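Local coordinates for fatty acid multifunctional protein (atmfp2) (Arabidopsis thaliana, PDB 2WTB) that hydrates long-chain enoyl-CoA esters and oxidises the resulting 3-hydroxyacyl-CoAs with NAD in peroxisomal fatty acid beta-oxidation during seed germination, at residues P104-I109 against R198-D203; M166-K171 against M250-I255; L423-S428 against N433-R438. All blocks are in the same frame, centred on the assembly; numbering follows the deposited sequence.

Interaction 1 (P104-I109 against R198-D203); sequences PSVAAI and RRWALD
In the crotonase-type, enoyl-CoA hydratase part of the chain, helix 193-205 packs on one face of the mixed sheet through Val106 and Ala201, the pair whose CA atoms come nearest, 5.9 Å apart. Val106 does most of the touching, and with one branch. Its CG1 stands anti to the backbone N (chi1 177°), which puts CG2 anti to the carbonyl carbon and turns that methyl to the helix. There CG2 of Val106 meets CB of Ala201 at 3.7 Å and also the CA of Ala201, 3.7 Å away, so the methyl lies against the helix backbone itself. The same CG2 of Val106 comes to the pyrrole part of the Trp200 indole, obliquely, at 4.1 Å from CD1. Strand 105-109 runs inside the sheet, parallel to its neighbours 54-59 and 126-129, and Trp200 bridges from it to the second of these by resting on Ala126 and Ile128. Its indole also takes a cation-pi contact from Lys209. Just before the strand, CG of Pro104 sits 4.2 Å from the carbonyl O of Ala201, a loose contact that extends the touching surface toward Ile204 and Val205. Within the helix, Arg199 NH1 and Asp203 OD2 are 3.1 Å apart as a salt bridge of charges alone, the oxygen lying well out of the guanidinium plane; OD1 of Asp203 pairs with Arg208.

Interaction 2 (M166-K171 against M250-I255); sequences MILTSK and MCLDAI
Ile167 and Cys251 make the closest approach between these two helices, the CG2 methyl of the isoleucine lying 3.7 Å from the SG of the cysteine. Both groups are anti to their own backbone N (chi1 175° for Cys251), and the sulfur is thereby carried out from its helix to the CG2 methyl of Ile167. The other arm of Ile167 goes to a different residue: its CD1 and the CD1 of Ile255 reach toward each other tip to tip, 4.2 Å apart. One beta-branched side chain thus touches two residues a helical turn apart, Cys251 with its short branch and Ile255 with its long one. At the flank Leu168 and Leu252 turn the ends of their side chains inward, and CD2 of Leu168 stands 4.5 Å from CD2 of Leu252, a looser pair at a more open margin. The meeting is wholly apolar, and the backbones stay well apart, with 8.8 Å between the CA atoms of Ile167 and Cys251.

Around this first shell, Ile167 and Leu168 both rest on Leu140, and Ile167 also touches Leu154, while Thr151 packs against Cys251 and Ile255. Ile167 lies near the hydratase site, close to Glu139, the predicted proton acceptor. Helix 160-169 ends soon after the contact, where Ser170 takes a positive phi of 70° and the chain turns off toward strand 173-174. Helix 247-260 packs alongside helix 160-169, running roughly the other way, with Ile255 also on Leu160 and Leu164; helix 150-158 touches both, through Leu154 and Thr151, and helix 263-277 is packed against Met250, Asp253 and Ala254.

Interaction 3 (L423-S428 against N433-R438); sequences LASNTS and NKIGER
Ser425 OG is gripped by its own chain and by a neighbouring strand, and it also meets the end of Ile435. It accepts the backbone N-H of Thr427, with N to OG at 3.0 Å and an N-H...O angle of 155°, closing an ST turn where strand 422-425 ends. It also forms a hydrogen bond with OE1 of Glu397, at the end of the adjacent strand 394-397, so this buried hydroxyl has polar partners in two parts of the fold. With chi1 at 166°, OG is anti to the backbone N of Ser425 and reaches forward along the chain to the amide two residues on.

Across the contact, Ile435 brings a single methyl. Its CD1 lies 3.8 Å from OG of Ser425 and equally 3.8 Å from CG2 of Thr427, and it comes within 4.0 Å of Thr427 CB. The isoleucine chain is extended, chi2 being -179°, and its end meets Thr427 tip to tip while grazing the serine hydroxyl. Thr427 divides its functions: CG2 faces the isoleucine, whereas OG1 bonds to OE1 of Glu401 and to the backbone N of Ile430, tying down the loop that leads to the short helix. Ile435 also touches Phe410 of helix 403-416, and Lys434 O receives NE2 of Gln407 from the same helix.

Only four residues separate the two segments, and the chain turns back so that helix 432-435 lies against the turn leaving its strand. Strand 422-425, this helix and strand 445-450 make up a beta-alpha-beta crossover within the Rossmann-type NAD-binding domain of the 3-hydroxyacyl-CoA dehydrogenase region.

Interactions 1 and 2 lie in the N-terminal part of the chain, which carries the hydratase, and on the same side of the chain's centre, their own centres 29 Å apart and their nearest atoms about 11 Å apart. Their segments alternate along the sequence, 166-171 falling between the two partners of interaction 1. Interaction 2 is the one near the predicted catalytic pair, Ile167 being about 7 Å from Glu139 and 8 Å from Glu119 between side chains; interaction 1 lies away from them. Interaction 3 belongs to the dehydrogenase half, across the chain's centre: its centre is 61 Å from that of interaction 1 and 48 Å from that of interaction 2, as suits two separate activities.

Interaction 1 (P104-I109 against R198-D203)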
loop_
_atom_site.group_PDB
_atom_site.type_symbol
_atom_site.label_atom_id
_atom_site.label_comp_id
_atom_site.label_asym_id
_atom_site.label_seq_id
_atom_site.Cartn_x
_atom_site.Cartn_y
_atom_site.Cartn_z
ATOM N N PRO A 104 -32.715 -15.239 -19.446
ATOM C CA PRO A 104 -32.113 -14.956 -18.140
ATOM C C PRO A 104 -30.644 -15.359 -18.085
ATOM O O PRO A 104 -30.251 -16.349 -18.698
ATOM C CB PRO A 104 -32.925 -15.831 -17.174
ATOM C CG PRO A 104 -34.052 -16.415 -17.984
ATOM C CD PRO A 104 -33.591 -16.420 -19.397
ATOM N N SER A 105 -29.847 -14.583 -17.358
ATOM C CA SER A 105 -28.447 -14.909 -17.129
ATOM C C SER A 105 -28.241 -15.165 -15.645
ATOM O O SER A 105 -28.858 -14.508 -14.803
ATOM C CB SER A 105 -27.540 -13.763 -17.580
ATOM O OG SER A 105 -27.605 -13.572 -18.980
ATOM N N VAL A 106 -27.380 -16.126 -15.329
ATOM C CA VAL A 106 -27.012 -16.395 -13.945
ATOM C C VAL A 106 -25.500 -16.455 -13.825
ATOM O O VAL A 106 -24.837 -17.150 -14.593
ATOM C CB VAL A 106 -27.606 -17.718 -13.437
ATOM C CG1 VAL A 106 -27.145 -17.988 -12.012
ATOM C CG2 VAL A 106 -29.123 -17.682 -13.510
ATOM N N ALA A 107 -24.957 -15.717 -12.865
ATOM C CA ALA A 107 -23.518 -15.712 -12.638
ATOM C C ALA A 107 -23.123 -16.803 -11.646
ATOM O O ALA A 107 -23.744 -16.956 -10.593
ATOM C CB ALA A 107 -23.059 -14.347 -12.149
ATOM N N ALA A 108 -22.095 -17.567 -12.002
ATOM C CA ALA A 108 -21.548 -18.594 -11.124
ATOM C C ALA A 108 -20.199 -18.126 -10.600
ATOM O O ALA A 108 -19.197 -18.174 -11.311
ATOM C CB ALA A 108 -21.409 -19.908 -11.869
ATOM N N ILE A 109 -20.181 -17.669 -9.353
ATOM C CA ILE A 109 -18.995 -17.034 -8.792
ATOM C C ILE A 109 -18.156 -17.954 -7.907
ATOM O O ILE A 109 -18.668 -18.612 -7.001
ATOM C CB ILE A 109 -19.358 -15.768 -7.989
ATOM C CG1 ILE A 109 -20.036 -14.736 -8.894
ATOM C CG2 ILE A 109 -18.114 -15.176 -7.339
ATOM C CD1 ILE A 109 -20.523 -13.501 -8.157
ATOM N N ARG A 198 -27.126 -23.279 -13.555
ATOM C CA ARG A 198 -27.945 -23.667 -14.701
ATOM C C ARG A 198 -29.338 -24.133 -14.264
ATOM O O ARG A 198 -30.321 -23.920 -14.972
ATOM C CB ARG A 198 -27.247 -24.726 -15.569
ATOM C CG ARG A 198 -27.050 -26.072 -14.899
ATOM C CD ARG A 198 -26.750 -27.171 -15.914
ATOM N NE ARG A 198 -25.451 -27.007 -16.562
ATOM C CZ ARG A 198 -25.281 -26.831 -17.869
ATOM N NH1 ARG A 198 -26.330 -26.800 -18.681
ATOM N NH2 ARG A 198 -24.059 -26.694 -18.369
ATOM N N ARG A 199 -29.417 -24.758 -13.094
ATOM C CA ARG A 199 -30.703 -25.127 -12.517
ATOM C C ARG A 199 -31.491 -23.868 -12.161
ATOM O O ARG A 199 -32.705 -23.795 -12.368
ATOM C CB ARG A 199 -30.507 -25.983 -11.266
ATOM C CG ARG A 199 -31.808 -26.409 -10.601
ATOM C CD ARG A 199 -31.571 -27.001 -9.216
ATOM N NE ARG A 199 -31.133 -25.990 -8.258
ATOM C CZ ARG A 199 -31.956 -25.188 -7.590
ATOM N NH1 ARG A 199 -33.266 -25.276 -7.774
ATOM N NH2 ARG A 199 -31.470 -24.294 -6.737
ATOM N N TRP A 200 -30.788 -22.876 -11.624
ATOM C CA TRP A 200 -31.404 -21.606 -11.262
ATOM C C TRP A 200 -31.907 -20.894 -12.515
ATOM O O TRP A 200 -33.013 -20.352 -12.531
ATOM C CB TRP A 200 -30.397 -20.725 -10.516
ATOM C CG TRP A 200 -31.023 -19.604 -9.740
ATOM C CD1 TRP A 200 -31.537 -18.444 -10.244
ATOM C CD2 TRP A 200 -31.189 -19.529 -8.317
ATOM N NE1 TRP A 200 -32.019 -17.657 -9.226
ATOM C CE2 TRP A 200 -31.817 -18.300 -8.033
ATOM C CE3 TRP A 200 -30.873 -20.386 -7.258
ATOM C CZ2 TRP A 200 -32.135 -17.907 -6.734
ATOM C CZ3 TRP A 200 -31.189 -19.991 -5.966
ATOM C CH2 TRP A 200 -31.812 -18.763 -5.717
ATOM N N ALA A 201 -31.093 -20.914 -13.567
ATOM C CA ALA A 201 -31.429 -20.244 -14.819
ATOM C C ALA A 201 -32.717 -20.775 -15.446
ATOM O O ALA A 201 -33.533 -20.003 -15.947
ATOM C CB ALA A 201 -30.277 -20.353 -15.801
ATOM N N LEU A 202 -32.897 -22.092 -15.418
ATOM C CA LEU A 202 -34.102 -22.696 -15.980
ATOM C C LEU A 202 -35.294 -22.541 -15.042
ATOM O O LEU A 202 -36.443 -22.633 -15.470
ATOM C CB LEU A 202 -33.877 -24.170 -16.334
ATOM C CG LEU A 202 -32.980 -24.442 -17.544
ATOM C CD1 LEU A 202 -33.179 -25.861 -18.050
ATOM C CD2 LEU A 202 -33.265 -23.446 -18.652
ATOM N N ASP A 203 -35.016 -22.310 -13.763
ATOM C CA ASP A 203 -36.066 -21.982 -12.807
ATOM C C ASP A 203 -36.726 -20.660 -13.194
ATOM O O ASP A 203 -37.948 -20.524 -13.150
ATOM C CB ASP A 203 -35.500 -21.892 -11.389
ATOM C CG ASP A 203 -35.441 -23.240 -10.693
ATOM O OD1 ASP A 203 -36.153 -24.169 -11.129
ATOM O OD2 ASP A 203 -34.690 -23.367 -9.701
#

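Interaction 2 (M166-K171 against M250-I255)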
loop_
_atom_site.group_PDB
_atom_site.type_symbol
_atom_site.label_atom_id
_atom_site.label_comp_id
_atom_site.label_asym_id
_atom_site.label_seq_id
_atom_site.Cartn_x
_atom_site.Cartn_y
_atom_site.Cartn_z
ATOM N N MET A 166 -18.854 0.021 1.118
ATOM C CA MET A 166 -18.026 -0.798 0.240
ATOM C C MET A 166 -17.271 0.039 -0.790
ATOM O O MET A 166 -16.062 -0.122 -0.963
ATOM C CB MET A 166 -18.876 -1.853 -0.470
ATOM C CG MET A 166 -19.481 -2.894 0.453
ATOM S SD MET A 166 -20.507 -4.082 -0.435
ATOM C CE MET A 166 -19.294 -4.839 -1.513
ATOM N N ILE A 167 -17.986 0.930 -1.469
ATOM C CA ILE A 167 -17.382 1.736 -2.524
ATOM C C ILE A 167 -16.368 2.743 -1.981
ATOM O O ILE A 167 -15.310 2.949 -2.571
ATOM C CB ILE A 167 -18.448 2.479 -3.343
ATOM C CG1 ILE A 167 -19.342 1.480 -4.073
ATOM C CG2 ILE A 167 -17.792 3.427 -4.335
ATOM C CD1 ILE A 167 -20.276 2.124 -5.073
ATOM N N LEU A 168 -16.691 3.364 -0.855
ATOM C CA LEU A 168 -15.803 4.361 -0.269
ATOM C C LEU A 168 -14.596 3.718 0.404
ATOM O O LEU A 168 -13.461 4.149 0.204
ATOM C CB LEU A 168 -16.557 5.254 0.721
ATOM C CG LEU A 168 -17.572 6.217 0.106
ATOM C CD1 LEU A 168 -18.171 7.121 1.174
ATOM C CD2 LEU A 168 -16.925 7.037 -0.997
ATOM N N THR A 169 -14.845 2.688 1.203
ATOM C CA THR A 169 -13.774 1.996 1.909
ATOM C C THR A 169 -12.977 1.107 0.959
ATOM O O THR A 169 -11.827 0.762 1.236
ATOM C CB THR A 169 -14.325 1.141 3.063
ATOM O OG1 THR A 169 -15.247 1.920 3.834
ATOM C CG2 THR A 169 -13.197 0.671 3.964
ATOM N N SER A 170 -13.595 0.743 -0.160
ATOM C CA SER A 170 -12.954 -0.104 -1.165
ATOM C C SER A 170 -12.759 -1.541 -0.685
ATOM O O SER A 170 -12.234 -2.378 -1.418
ATOM C CB SER A 170 -11.613 0.491 -1.608
ATOM O OG SER A 170 -11.806 1.582 -2.489
ATOM N N LYS A 171 -13.188 -1.820 0.543
ATOM C CA LYS A 171 -13.041 -3.149 1.127
ATOM C C LYS A 171 -14.017 -4.153 0.525
ATOM O O LYS A 171 -15.189 -3.841 0.313
ATOM C CB LYS A 171 -13.222 -3.097 2.646
ATOM C CG LYS A 171 -12.049 -2.492 3.401
ATOM C CD LYS A 171 -12.258 -2.606 4.905
ATOM C CE LYS A 171 -11.172 -1.875 5.684
ATOM N NZ LYS A 171 -9.824 -2.470 5.468
ATOM N N MET A 250 -16.885 12.692 -6.863
ATOM C CA MET A 250 -17.325 12.513 -8.240
ATOM C C MET A 250 -18.086 11.202 -8.388
ATOM O O MET A 250 -18.978 11.080 -9.226
ATOM C CB MET A 250 -16.131 12.534 -9.194
ATOM C CG MET A 250 -15.357 13.843 -9.202
ATOM S SD MET A 250 -13.928 13.795 -10.304
ATOM C CE MET A 250 -13.335 15.480 -10.163
ATOM N N CYS A 251 -17.726 10.224 -7.562
ATOM C CA CYS A 251 -18.386 8.924 -7.580
ATOM C C CYS A 251 -19.734 9.004 -6.875
ATOM O O CYS A 251 -20.695 8.346 -7.275
ATOM C CB CYS A 251 -17.506 7.863 -6.915
ATOM S SG CYS A 251 -18.286 6.238 -6.762
ATOM N N LEU A 252 -19.795 9.809 -5.819
ATOM C CA LEU A 252 -21.038 10.002 -5.084
ATOM C C LEU A 252 -22.066 10.712 -5.955
ATOM O O LEU A 252 -23.267 10.477 -5.830
ATOM C CB LEU A 252 -20.789 10.791 -3.799
ATOM C CG LEU A 252 -20.006 10.050 -2.714
ATOM C CD1 LEU A 252 -19.563 11.008 -1.618
ATOM C CD2 LEU A 252 -20.832 8.909 -2.140
ATOM N N ASP A 253 -21.584 11.579 -6.839
ATOM C CA ASP A 253 -22.447 12.253 -7.800
ATOM C C ASP A 253 -23.218 11.240 -8.640
ATOM O O ASP A 253 -24.444 11.292 -8.720
ATOM C CB ASP A 253 -21.629 13.163 -8.717
ATOM C CG ASP A 253 -21.167 14.425 -8.023
ATOM O OD1 ASP A 253 -21.733 14.759 -6.962
ATOM O OD2 ASP A 253 -20.240 15.084 -8.542
ATOM N N ALA A 254 -22.487 10.323 -9.266
ATOM C CA ALA A 254 -23.097 9.308 -10.113
ATOM C C ALA A 254 -24.142 8.507 -9.347
ATOM O O ALA A 254 -25.149 8.079 -9.915
ATOM C CB ALA A 254 -22.032 8.381 -10.684
ATOM N N ILE A 255 -23.899 8.306 -8.056
ATOM C CA ILE A 255 -24.810 7.531 -7.223
ATOM C C ILE A 255 -26.113 8.292 -6.994
ATOM O O ILE A 255 -27.202 7.734 -7.139
ATOM C CB ILE A 255 -24.168 7.155 -5.867
ATOM C CG1 ILE A 255 -22.904 6.319 -6.089
ATOM C CG2 ILE A 255 -25.154 6.392 -4.999
ATOM C CD1 ILE A 255 -22.277 5.794 -4.812
#

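Interaction 3 (L423-S428 against N433-R438)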
loop_
_atom_site.group_PDB
_atom_site.type_symbol
_atom_site.label_atom_id
_atom_site.label_comp_id
_atom_site.label_asym_id
_atom_site.label_seq_id
_atom_site.Cartn_x
_atom_site.Cartn_y
_atom_site.Cartn_z
ATOM N N LEU A 423 22.740 -14.332 7.807
ATOM C CA LEU A 423 23.185 -13.494 8.915
ATOM C C LEU A 423 22.686 -12.060 8.757
ATOM O O LEU A 423 23.446 -11.157 8.407
ATOM C CB LEU A 423 24.712 -13.526 9.030
ATOM C CG LEU A 423 25.332 -14.705 9.788
ATOM C CD1 LEU A 423 24.506 -15.976 9.639
ATOM C CD2 LEU A 423 26.773 -14.941 9.348
ATOM N N ALA A 424 21.399 -11.863 9.023
ATOM C CA ALA A 424 20.762 -10.571 8.813
ATOM C C ALA A 424 20.799 -9.702 10.066
ATOM O O ALA A 424 20.778 -10.209 11.188
ATOM C CB ALA A 424 19.329 -10.764 8.340
ATOM N N SER A 425 20.851 -8.390 9.862
ATOM C CA SER A 425 20.860 -7.440 10.968
ATOM C C SER A 425 19.810 -6.350 10.794
ATOM O O SER A 425 19.573 -5.867 9.687
ATOM C CB SER A 425 22.239 -6.800 11.123
ATOM O OG SER A 425 22.173 -5.671 11.973
ATOM N N ASN A 426 19.190 -5.970 11.905
ATOM C CA ASN A 426 18.186 -4.916 11.921
ATOM C C ASN A 426 18.823 -3.562 12.238
ATOM O O ASN A 426 18.133 -2.588 12.544
ATOM C CB ASN A 426 17.095 -5.259 12.941
ATOM C CG ASN A 426 16.086 -4.141 13.126
ATOM O OD1 ASN A 426 15.438 -3.706 12.174
ATOM N ND2 ASN A 426 15.944 -3.673 14.361
ATOM N N THR A 427 20.149 -3.507 12.154
ATOM C CA THR A 427 20.890 -2.284 12.442
ATOM C C THR A 427 20.342 -1.102 11.652
ATOM O O THR A 427 19.786 -1.270 10.566
ATOM C CB THR A 427 22.389 -2.444 12.130
ATOM O OG1 THR A 427 23.078 -1.222 12.430
ATOM C CG2 THR A 427 22.591 -2.793 10.663
ATOM N N SER A 428 20.508 0.096 12.201
ATOM C CA SER A 428 19.952 1.294 11.588
ATOM C C SER A 428 21.004 2.379 11.387
ATOM O O SER A 428 20.876 3.225 10.499
ATOM C CB SER A 428 18.802 1.833 12.440
ATOM O OG SER A 428 18.134 2.895 11.783
ATOM N N ASN A 433 29.151 -3.663 6.844
ATOM C CA ASN A 433 30.473 -4.232 6.584
ATOM C C ASN A 433 31.356 -4.339 7.823
ATOM O O ASN A 433 32.242 -5.192 7.890
ATOM C CB ASN A 433 31.194 -3.454 5.482
ATOM C CG ASN A 433 30.687 -3.808 4.101
ATOM O OD1 ASN A 433 30.462 -2.935 3.264
ATOM N ND2 ASN A 433 30.492 -5.099 3.861
ATOM N N LYS A 434 31.113 -3.474 8.803
ATOM C CA LYS A 434 31.898 -3.487 10.031
ATOM C C LYS A 434 31.366 -4.512 11.028
ATOM O O LYS A 434 32.105 -5.006 11.879
ATOM C CB LYS A 434 31.945 -2.092 10.660
ATOM C CG LYS A 434 32.819 -1.113 9.900
ATOM C CD LYS A 434 32.796 0.264 10.534
ATOM C CE LYS A 434 33.576 1.266 9.699
ATOM N NZ LYS A 434 33.494 2.641 10.267
ATOM N N ILE A 435 30.083 -4.832 10.915
ATOM C CA ILE A 435 29.464 -5.818 11.791
ATOM C C ILE A 435 30.043 -7.211 11.545
ATOM O O ILE A 435 30.311 -7.958 12.487
ATOM C CB ILE A 435 27.935 -5.854 11.608
ATOM C CG1 ILE A 435 27.320 -4.518 12.030
ATOM C CG2 ILE A 435 27.330 -6.995 12.404
ATOM C CD1 ILE A 435 25.810 -4.476 11.913
ATOM N N GLY A 436 30.244 -7.550 10.276
ATOM C CA GLY A 436 30.789 -8.847 9.914
ATOM C C GLY A 436 32.303 -8.857 9.806
ATOM O O GLY A 436 32.878 -9.700 9.118
ATOM N N GLU A 437 32.947 -7.921 10.495
ATOM C CA GLU A 437 34.398 -7.791 10.447
ATOM C C GLU A 437 35.116 -9.051 10.924
ATOM O O GLU A 437 36.067 -9.510 10.288
ATOM C CB GLU A 437 34.849 -6.591 11.284
ATOM C CG GLU A 437 36.358 -6.422 11.366
ATOM C CD GLU A 437 36.982 -6.062 10.030
ATOM O OE1 GLU A 437 36.247 -5.597 9.131
ATOM O OE2 GLU A 437 38.210 -6.242 9.881
ATOM N N ARG A 438 34.658 -9.609 12.040
ATOM C CA ARG A 438 35.338 -10.743 12.662
ATOM C C ARG A 438 34.981 -12.090 12.032
ATOM O O ARG A 438 35.394 -13.140 12.525
ATOM C CB ARG A 438 35.053 -10.782 14.165
ATOM C CG ARG A 438 35.474 -9.534 14.923
ATOM C CD ARG A 438 35.569 -9.811 16.417
ATOM N NE ARG A 438 35.841 -8.602 17.186
ATOM C CZ ARG A 438 34.938 -7.968 17.927
ATOM N NH1 ARG A 438 33.699 -8.435 18.007
ATOM N NH2 ARG A 438 35.273 -6.872 18.594
#